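Local coordinates for protein phosphodiesterase (Candida albicans, PDB 6CPU) that belongs to the phosphodiesterase family of the HD superfamily and is a largely helical metal-binding protein, with zinc and magnesium ions in the model, at residues Ile403-Leu414 / His446-Ser454. Numbering follows the deposited sequence.
Sequences IEEKSELTIRSL and HDNTVKLIS
S407 OG donates to D447 OD1 at 2.7 Å, a hydrogen bond that ties the loop 403-410 to the first turn of helix 446-462; the carboxylate, a pure acceptor, is met on its syn side, 25° out of its plane. The same hydroxyl accepts from L409 N at 3.0 Å, an ST turn, so a short side chain that both donates and accepts suits the bend. With OG anti to its own backbone N (chi1 -179°), S407 holds the hydroxyl toward the helix.

Tight packing continues along the helix at V450 and S454, where branched apolar groups suit the buried positions. I403 CD1 meets V450 CG2 tip to tip at 4.0 Å and lies 3.4 Å from D447 OD1. L414 crosses V450 at about a right angle, its CD1 3.8 Å from S454 OG. That buried hydroxyl donates to V450 O within its own helix and can therefore sit beside a methyl.

Toward solvent the fit is looser. L409 CD1 lies 4.1 Å from K451 CE and NZ; the lysine's aliphatic stem covers leucine while its amine stays at the partly exposed margin. The E404 and H446 side chains cross at about a right angle, carboxylate and imidazole planes 41° apart, with E404 OE2 3.2 Å from H446 NE2. Q338 of helix 336-348 touches E404, H446 and V450. This is loop-to-helix packing in the helical phosphodiesterase domain, at the opposite end of helix 446-462 from the zinc ligand D462.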
# COMPACT_ATOMS: atom_id res chain seq x y z
N ILE A 403 1.60 -14.17 19.50
CA ILE A 403 0.21 -13.71 19.60
C ILE A 403 -0.36 -13.74 21.02
O ILE A 403 -1.35 -13.06 21.29
CB ILE A 403 -0.74 -14.47 18.66
CG1 ILE A 403 -0.78 -15.97 18.98
CG2 ILE A 403 -0.36 -14.25 17.20
CD1 ILE A 403 -2.02 -16.64 18.45
N GLU A 404 0.23 -14.56 21.89
CA GLU A 404 -0.06 -14.57 23.32
C GLU A 404 1.17 -15.06 24.05
O GLU A 404 2.05 -15.67 23.44
CB GLU A 404 -1.24 -15.48 23.64
CG GLU A 404 -2.56 -14.98 23.08
CD GLU A 404 -3.77 -15.59 23.75
OE1 GLU A 404 -3.72 -16.77 24.14
OE2 GLU A 404 -4.78 -14.86 23.87
N GLU A 405 1.25 -14.81 25.36
CA GLU A 405 2.41 -15.25 26.14
C GLU A 405 2.67 -16.75 26.02
O GLU A 405 3.82 -17.18 25.99
CB GLU A 405 2.26 -14.86 27.62
CG GLU A 405 2.38 -13.37 27.88
CD GLU A 405 2.59 -13.03 29.35
OE1 GLU A 405 2.09 -13.78 30.22
OE2 GLU A 405 3.25 -12.01 29.63
N LYS A 406 1.60 -17.54 25.92
CA LYS A 406 1.69 -19.00 25.86
C LYS A 406 2.06 -19.52 24.46
O LYS A 406 2.82 -20.48 24.33
CB LYS A 406 0.36 -19.63 26.29
CG LYS A 406 0.48 -21.09 26.71
CD LYS A 406 -0.84 -21.83 26.57
CE LYS A 406 -0.66 -23.32 26.87
NZ LYS A 406 -1.82 -24.13 26.40
N SER A 407 1.52 -18.88 23.43
CA SER A 407 1.66 -19.34 22.05
C SER A 407 3.07 -19.15 21.50
O SER A 407 3.79 -18.25 21.92
CB SER A 407 0.65 -18.61 21.16
OG SER A 407 0.74 -19.06 19.82
N GLU A 408 3.44 -20.01 20.56
CA GLU A 408 4.68 -19.83 19.82
C GLU A 408 4.44 -19.28 18.41
O GLU A 408 5.39 -19.02 17.70
CB GLU A 408 5.48 -21.14 19.79
CG GLU A 408 6.09 -21.48 21.14
CD GLU A 408 6.92 -22.75 21.13
OE1 GLU A 408 6.92 -23.47 20.11
OE2 GLU A 408 7.58 -23.03 22.16
N LEU A 409 3.18 -19.10 18.02
CA LEU A 409 2.85 -18.44 16.75
C LEU A 409 3.24 -16.96 16.81
O LEU A 409 2.74 -16.21 17.65
CB LEU A 409 1.36 -18.56 16.42
CG LEU A 409 0.93 -18.01 15.05
CD1 LEU A 409 1.54 -18.83 13.93
CD2 LEU A 409 -0.58 -17.96 14.91
N THR A 410 4.12 -16.56 15.90
CA THR A 410 4.64 -15.19 15.88
C THR A 410 3.73 -14.27 15.09
O THR A 410 2.92 -14.70 14.27
CB THR A 410 6.04 -15.13 15.25
OG1 THR A 410 5.96 -15.57 13.88
CG2 THR A 410 7.04 -16.01 16.02
N ILE A 411 3.89 -12.98 15.33
CA ILE A 411 3.17 -11.96 14.58
C ILE A 411 3.65 -11.96 13.13
O ILE A 411 2.87 -11.73 12.23
CB ILE A 411 3.30 -10.59 15.26
CG1 ILE A 411 2.52 -10.59 16.60
CG2 ILE A 411 2.83 -9.45 14.37
CD1 ILE A 411 1.01 -10.69 16.46
N ARG A 412 4.93 -12.24 12.90
CA ARG A 412 5.42 -12.49 11.53
C ARG A 412 4.54 -13.51 10.80
O ARG A 412 3.99 -13.23 9.73
CB ARG A 412 6.90 -12.94 11.55
CG ARG A 412 7.46 -13.28 10.18
CD ARG A 412 8.93 -13.59 10.18
NE ARG A 412 9.34 -14.14 8.88
CZ ARG A 412 9.19 -15.41 8.51
NH1 ARG A 412 8.66 -16.31 9.34
NH2 ARG A 412 9.59 -15.80 7.30
N SER A 413 4.36 -14.68 11.40
CA SER A 413 3.54 -15.75 10.82
C SER A 413 2.08 -15.36 10.65
O SER A 413 1.45 -15.73 9.67
CB SER A 413 3.65 -17.03 11.66
OG SER A 413 4.96 -17.55 11.60
N LEU A 414 1.55 -14.60 11.61
CA LEU A 414 0.16 -14.15 11.53
C LEU A 414 -0.01 -13.16 10.38
O LEU A 414 -0.99 -13.23 9.65
CB LEU A 414 -0.29 -13.52 12.85
CG LEU A 414 -1.71 -12.95 12.89
CD1 LEU A 414 -2.74 -13.98 12.47
CD2 LEU A 414 -2.01 -12.43 14.30
N HIS A 446 -6.39 -22.43 19.50
CA HIS A 446 -6.42 -20.98 19.61
C HIS A 446 -5.65 -20.30 18.46
O HIS A 446 -6.17 -19.39 17.83
CB HIS A 446 -5.86 -20.52 20.96
CG HIS A 446 -6.00 -19.05 21.20
ND1 HIS A 446 -7.21 -18.40 21.09
CD2 HIS A 446 -5.09 -18.11 21.52
CE1 HIS A 446 -7.03 -17.11 21.34
NE2 HIS A 446 -5.75 -16.91 21.61
N ASP A 447 -4.43 -20.77 18.19
CA ASP A 447 -3.61 -20.23 17.10
C ASP A 447 -4.36 -20.20 15.76
O ASP A 447 -4.45 -19.15 15.12
CB ASP A 447 -2.31 -21.03 16.95
CG ASP A 447 -1.32 -20.76 18.08
OD1 ASP A 447 -1.63 -19.96 19.00
OD2 ASP A 447 -0.21 -21.33 18.05
N ASN A 448 -4.92 -21.34 15.35
CA ASN A 448 -5.66 -21.41 14.08
C ASN A 448 -6.99 -20.66 14.09
O ASN A 448 -7.50 -20.28 13.04
CB ASN A 448 -5.87 -22.87 13.65
CG ASN A 448 -4.57 -23.57 13.31
OD1 ASN A 448 -3.61 -22.95 12.84
ND2 ASN A 448 -4.52 -24.87 13.56
N THR A 449 -7.55 -20.43 15.28
CA THR A 449 -8.74 -19.59 15.43
C THR A 449 -8.39 -18.11 15.21
O THR A 449 -9.11 -17.40 14.51
CB THR A 449 -9.38 -19.79 16.82
OG1 THR A 449 -9.86 -21.13 16.93
CG2 THR A 449 -10.55 -18.83 17.04
N VAL A 450 -7.30 -17.66 15.81
CA VAL A 450 -6.80 -16.29 15.58
C VAL A 450 -6.52 -16.08 14.09
O VAL A 450 -6.96 -15.09 13.51
CB VAL A 450 -5.55 -16.00 16.44
CG1 VAL A 450 -4.86 -14.71 16.01
CG2 VAL A 450 -5.92 -15.92 17.92
N LYS A 451 -5.83 -17.04 13.47
CA LYS A 451 -5.53 -16.98 12.03
C LYS A 451 -6.77 -16.85 11.18
O LYS A 451 -6.80 -16.07 10.24
CB LYS A 451 -4.78 -18.23 11.57
CG LYS A 451 -3.29 -18.23 11.84
CD LYS A 451 -2.71 -19.60 11.53
CE LYS A 451 -1.29 -19.51 11.03
NZ LYS A 451 -0.62 -20.84 11.10
N LEU A 452 -7.80 -17.63 11.50
CA LEU A 452 -9.00 -17.65 10.67
C LEU A 452 -9.80 -16.35 10.80
O LEU A 452 -10.24 -15.80 9.79
CB LEU A 452 -9.90 -18.84 11.01
CG LEU A 452 -11.19 -18.94 10.20
CD1 LEU A 452 -10.92 -19.22 8.73
CD2 LEU A 452 -12.11 -20.00 10.79
N ILE A 453 -9.99 -15.87 12.02
CA ILE A 453 -10.72 -14.62 12.21
C ILE A 453 -9.96 -13.48 11.53
O ILE A 453 -10.55 -12.68 10.80
CB ILE A 453 -10.94 -14.27 13.70
CG1 ILE A 453 -11.76 -15.36 14.41
CG2 ILE A 453 -11.63 -12.93 13.83
CD1 ILE A 453 -13.00 -15.78 13.66
N SER A 454 -8.65 -13.44 11.74
CA SER A 454 -7.79 -12.45 11.09
C SER A 454 -7.92 -12.52 9.57
O SER A 454 -8.10 -11.49 8.92
CB SER A 454 -6.35 -12.67 11.51
OG SER A 454 -6.23 -12.53 12.92